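Beta-glucosidase (Chaetomella raphigera, PDB 6JXG) probably hydrolyses terminal, non-reducing beta-D-glucosyl residues, releasing beta-D-glucose, as a secreted glycoside hydrolase family 3 enzyme of cellulose breakdown. Local coordinates at residues 347-360 / 406-418. Sequence-based numbering, arbitrary orientation.
With MAN (alpha-D-mannopyranose), chain E.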
# COMPACT_ATOMS: atom_id res chain seq x y z
N LYS A 347 -11.94 -30.58 -7.19
CA LYS A 347 -12.63 -31.20 -8.31
C LYS A 347 -13.56 -32.30 -7.81
O LYS A 347 -13.22 -33.48 -7.82
CB LYS A 347 -11.56 -31.77 -9.25
CG LYS A 347 -10.64 -32.76 -8.56
CD LYS A 347 -9.11 -32.50 -8.63
CE LYS A 347 -8.53 -32.76 -7.23
NZ LYS A 347 -7.11 -33.17 -6.98
N LYS A 348 -14.72 -31.90 -7.33
CA LYS A 348 -15.76 -32.87 -6.93
C LYS A 348 -15.38 -33.78 -5.81
O LYS A 348 -15.68 -34.98 -5.86
CB LYS A 348 -16.24 -33.71 -8.13
CG LYS A 348 -16.73 -32.86 -9.28
CD LYS A 348 -17.47 -33.68 -10.31
CE LYS A 348 -18.00 -32.78 -11.41
NZ LYS A 348 -17.79 -33.43 -12.73
N PRO A 349 -14.77 -33.23 -4.76
CA PRO A 349 -14.49 -34.13 -3.61
C PRO A 349 -15.79 -34.65 -2.97
O PRO A 349 -16.80 -34.00 -3.12
CB PRO A 349 -13.70 -33.25 -2.65
CG PRO A 349 -14.06 -31.86 -3.02
CD PRO A 349 -14.44 -31.83 -4.48
N ALA A 350 -15.75 -35.83 -2.35
CA ALA A 350 -16.96 -36.45 -1.80
C ALA A 350 -17.33 -35.70 -0.53
O ALA A 350 -18.49 -35.55 -0.19
CB ALA A 350 -16.69 -37.92 -1.44
N SER A 351 -16.31 -35.21 0.18
CA SER A 351 -16.52 -34.53 1.45
C SER A 351 -15.37 -33.57 1.72
O SER A 351 -14.25 -33.82 1.25
CB SER A 351 -16.60 -35.56 2.55
OG SER A 351 -15.42 -36.29 2.57
N LEU A 352 -15.65 -32.51 2.49
CA LEU A 352 -14.70 -31.43 2.74
C LEU A 352 -14.91 -30.91 4.14
O LEU A 352 -16.02 -30.54 4.46
CB LEU A 352 -15.03 -30.32 1.76
CG LEU A 352 -14.02 -29.52 0.98
CD1 LEU A 352 -12.77 -30.25 0.53
CD2 LEU A 352 -14.77 -28.92 -0.21
N ALA A 353 -13.92 -30.98 4.99
CA ALA A 353 -13.99 -30.35 6.30
C ALA A 353 -13.56 -28.87 6.18
O ALA A 353 -12.62 -28.55 5.41
CB ALA A 353 -13.08 -31.10 7.31
N ILE A 354 -14.25 -27.99 6.91
CA ILE A 354 -14.01 -26.51 6.87
C ILE A 354 -13.68 -26.09 8.30
O ILE A 354 -14.54 -26.21 9.21
CB ILE A 354 -15.19 -25.75 6.23
CG1 ILE A 354 -15.46 -26.28 4.82
CG2 ILE A 354 -15.01 -24.22 6.27
CD1 ILE A 354 -14.46 -25.98 3.72
N ILE A 355 -12.41 -25.70 8.53
CA ILE A 355 -11.88 -25.58 9.87
C ILE A 355 -11.28 -24.20 10.13
O ILE A 355 -10.48 -23.72 9.36
CB ILE A 355 -10.81 -26.70 10.14
CG1 ILE A 355 -11.43 -28.06 9.90
CG2 ILE A 355 -10.19 -26.59 11.52
CD1 ILE A 355 -10.41 -29.12 9.59
N GLY A 356 -11.60 -23.61 11.28
CA GLY A 356 -11.06 -22.33 11.66
C GLY A 356 -12.10 -21.27 11.67
O GLY A 356 -12.93 -21.24 10.79
N GLN A 357 -12.01 -20.36 12.62
CA GLN A 357 -12.97 -19.28 12.72
C GLN A 357 -12.80 -18.32 11.56
O GLN A 357 -13.71 -17.61 11.27
CB GLN A 357 -12.85 -18.51 14.04
CG GLN A 357 -11.57 -17.80 14.30
CD GLN A 357 -11.70 -16.81 15.42
OE1 GLN A 357 -12.72 -16.08 15.51
NE2 GLN A 357 -10.74 -16.81 16.29
N ASP A 358 -11.62 -18.30 10.94
CA ASP A 358 -11.38 -17.49 9.73
C ASP A 358 -12.27 -17.90 8.55
O ASP A 358 -12.34 -17.17 7.56
CB ASP A 358 -9.84 -17.50 9.40
CG ASP A 358 -9.48 -16.70 8.12
OD1 ASP A 358 -9.74 -15.49 8.13
OD2 ASP A 358 -8.85 -17.26 7.17
N ALA A 359 -13.00 -19.01 8.61
CA ALA A 359 -13.83 -19.44 7.52
C ALA A 359 -15.17 -18.74 7.44
O ALA A 359 -15.83 -18.81 6.39
CB ALA A 359 -14.11 -20.94 7.61
N ILE A 360 -15.58 -18.13 8.56
CA ILE A 360 -16.91 -17.52 8.73
C ILE A 360 -16.84 -16.09 9.19
O ILE A 360 -15.84 -15.68 9.77
CB ILE A 360 -17.77 -18.31 9.75
CG1 ILE A 360 -17.06 -18.33 11.12
CG2 ILE A 360 -18.10 -19.67 9.15
CD1 ILE A 360 -17.89 -18.90 12.23
N ALA A 406 -23.65 -27.76 -5.07
CA ALA A 406 -23.81 -28.09 -6.50
C ALA A 406 -23.04 -29.34 -6.92
O ALA A 406 -23.44 -30.01 -7.85
CB ALA A 406 -23.42 -26.93 -7.40
N GLN A 407 -21.90 -29.62 -6.31
CA GLN A 407 -21.14 -30.85 -6.62
C GLN A 407 -21.48 -32.03 -5.70
O GLN A 407 -20.85 -33.05 -5.75
CB GLN A 407 -19.66 -30.56 -6.55
CG GLN A 407 -19.29 -29.44 -7.47
CD GLN A 407 -17.83 -29.20 -7.50
OE1 GLN A 407 -17.08 -29.77 -6.73
NE2 GLN A 407 -17.40 -28.35 -8.40
N GLY A 408 -22.47 -31.87 -4.86
CA GLY A 408 -22.83 -32.90 -3.89
C GLY A 408 -21.73 -33.26 -2.91
O GLY A 408 -21.72 -34.35 -2.34
N THR A 409 -20.79 -32.36 -2.66
CA THR A 409 -19.83 -32.68 -1.61
C THR A 409 -20.44 -32.39 -0.25
O THR A 409 -21.13 -31.43 -0.06
CB THR A 409 -18.40 -32.07 -1.76
OG1 THR A 409 -17.99 -31.27 -0.64
CG2 THR A 409 -18.20 -31.44 -3.02
N LYS A 410 -20.13 -33.23 0.71
CA LYS A 410 -20.62 -33.09 2.04
C LYS A 410 -19.65 -32.18 2.80
O LYS A 410 -18.43 -32.33 2.66
CB LYS A 410 -20.66 -34.49 2.66
CG LYS A 410 -21.49 -34.61 3.93
CD LYS A 410 -20.60 -34.62 5.17
CE LYS A 410 -21.40 -34.58 6.45
NZ LYS A 410 -22.38 -33.44 6.50
N LEU A 411 -20.18 -31.27 3.63
CA LEU A 411 -19.33 -30.40 4.44
C LEU A 411 -19.36 -30.73 5.91
O LEU A 411 -20.41 -30.87 6.48
CB LEU A 411 -19.72 -28.94 4.23
CG LEU A 411 -19.69 -28.40 2.80
CD1 LEU A 411 -20.41 -27.07 2.77
CD2 LEU A 411 -18.29 -28.22 2.27
N VAL A 412 -18.17 -30.88 6.49
CA VAL A 412 -17.97 -31.07 7.87
C VAL A 412 -17.35 -29.81 8.52
O VAL A 412 -16.14 -29.45 8.32
CB VAL A 412 -17.02 -32.28 8.11
CG1 VAL A 412 -16.93 -32.57 9.61
CG2 VAL A 412 -17.50 -33.50 7.34
N LEU A 413 -18.16 -29.14 9.34
CA LEU A 413 -17.83 -27.82 9.84
C LEU A 413 -17.19 -27.86 11.20
O LEU A 413 -17.70 -28.48 12.15
CB LEU A 413 -19.07 -26.95 9.83
CG LEU A 413 -19.81 -26.80 8.50
CD1 LEU A 413 -20.99 -25.86 8.65
CD2 LEU A 413 -18.85 -26.31 7.43
N SER A 414 -16.02 -27.23 11.30
CA SER A 414 -15.45 -26.90 12.58
C SER A 414 -14.89 -25.44 12.60
O SER A 414 -13.71 -25.21 12.63
CB SER A 414 -14.35 -27.89 12.94
OG SER A 414 -13.99 -27.68 14.26
N THR A 415 -15.80 -24.48 12.68
CA THR A 415 -15.49 -23.05 12.46
C THR A 415 -15.10 -22.27 13.71
O THR A 415 -15.41 -21.10 13.86
CB THR A 415 -16.68 -22.42 11.75
OG1 THR A 415 -17.84 -22.65 12.51
CG2 THR A 415 -16.89 -23.08 10.45
N THR A 416 -14.40 -22.94 14.62
CA THR A 416 -13.70 -22.35 15.74
C THR A 416 -12.26 -22.78 15.56
O THR A 416 -11.92 -23.51 14.63
CB THR A 416 -14.20 -22.85 17.11
OG1 THR A 416 -13.73 -24.18 17.36
CG2 THR A 416 -15.63 -22.85 17.20
N ASP A 417 -11.41 -22.32 16.46
CA ASP A 417 -10.03 -22.67 16.46
C ASP A 417 -9.71 -23.80 17.46
O ASP A 417 -8.51 -24.02 17.83
CB ASP A 417 -9.20 -21.47 16.77
CG ASP A 417 -9.21 -20.43 15.62
OD1 ASP A 417 -9.54 -20.74 14.46
OD2 ASP A 417 -8.86 -19.33 15.92
N SER A 418 -10.74 -24.51 17.91
CA SER A 418 -10.48 -25.70 18.79
C SER A 418 -9.68 -26.78 18.05
O SER A 418 -10.10 -27.22 16.98
CB SER A 418 -11.78 -26.35 19.20
OG SER A 418 -11.48 -27.63 19.76
C1 MAN E . -10.16 -33.67 -1.20
C2 MAN E . -9.68 -35.08 -1.57
C3 MAN E . -8.24 -35.17 -2.09
C4 MAN E . -7.96 -34.06 -3.10
C5 MAN E . -8.27 -32.78 -2.37
C6 MAN E . -7.82 -31.57 -3.14
O2 MAN E . -10.51 -35.47 -2.60
O3 MAN E . -8.15 -36.42 -2.72
O4 MAN E . -6.61 -34.07 -3.59
O5 MAN E . -9.65 -32.71 -2.08
O6 MAN E . -8.57 -31.44 -4.34
O HOH W 1 -8.98 -19.34 12.13
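Ile354 and Leu413 meet side by side on neighbouring parallel strands of the family 3 C-terminal domain: 410-414 is outermost in its sheet, and 351-355 lies between it and strand 431-438. Six backbone hydrogen bonds, from Lys410 N to Ala350 O through Gly356 N to Ser414 O, alternate in direction between the strands, whose directions differ by 20°. Side chains alternate between the two faces, as in any such sheet. On the face covered by helix 396-406, Leu411 CD2 fits between Leu352 CB and Ile354 CG1 (3.9 and 4.3 Å), while Leu413 CD2 rests on Ile354 CB at 3.9 Å. With CG anti to the carbonyl carbon (chi1 near -57°) and chi2 extended in both leucines, CD2 is brought toward strand 351-355. On the other face Ala353 CB lies 4.2 Å from Val412 CB, and helix 419-427 packs over Val412, Ser414 and Ile355. Past the strands, Ile360 straddles Thr415 at about a right angle, its CD1 3.8 Å from Thr415 CB and its CG2 against the threonine methyl.

Asp417 closes this end as a two-pronged acceptor. Asp417 OD1 accepts from Gln357 N (3.1 Å) and a water shared with Asp358 N, Asp417 OD2 from Gln357 NE2 (3.2 Å); both Gln357 donors approach from above the carboxylate plane, the amide being turned 67° from it. Gln357 OE1 is bound by Gly377 N. An alanine here would remove both acceptors and probably leave Gln357 N without its mate and the amide freer to turn. The chemistry thus implies a greasy, backbone-stitched middle and an end where a single carboxylate, probably polarised, gathers two Gln357 N-H donors and a water.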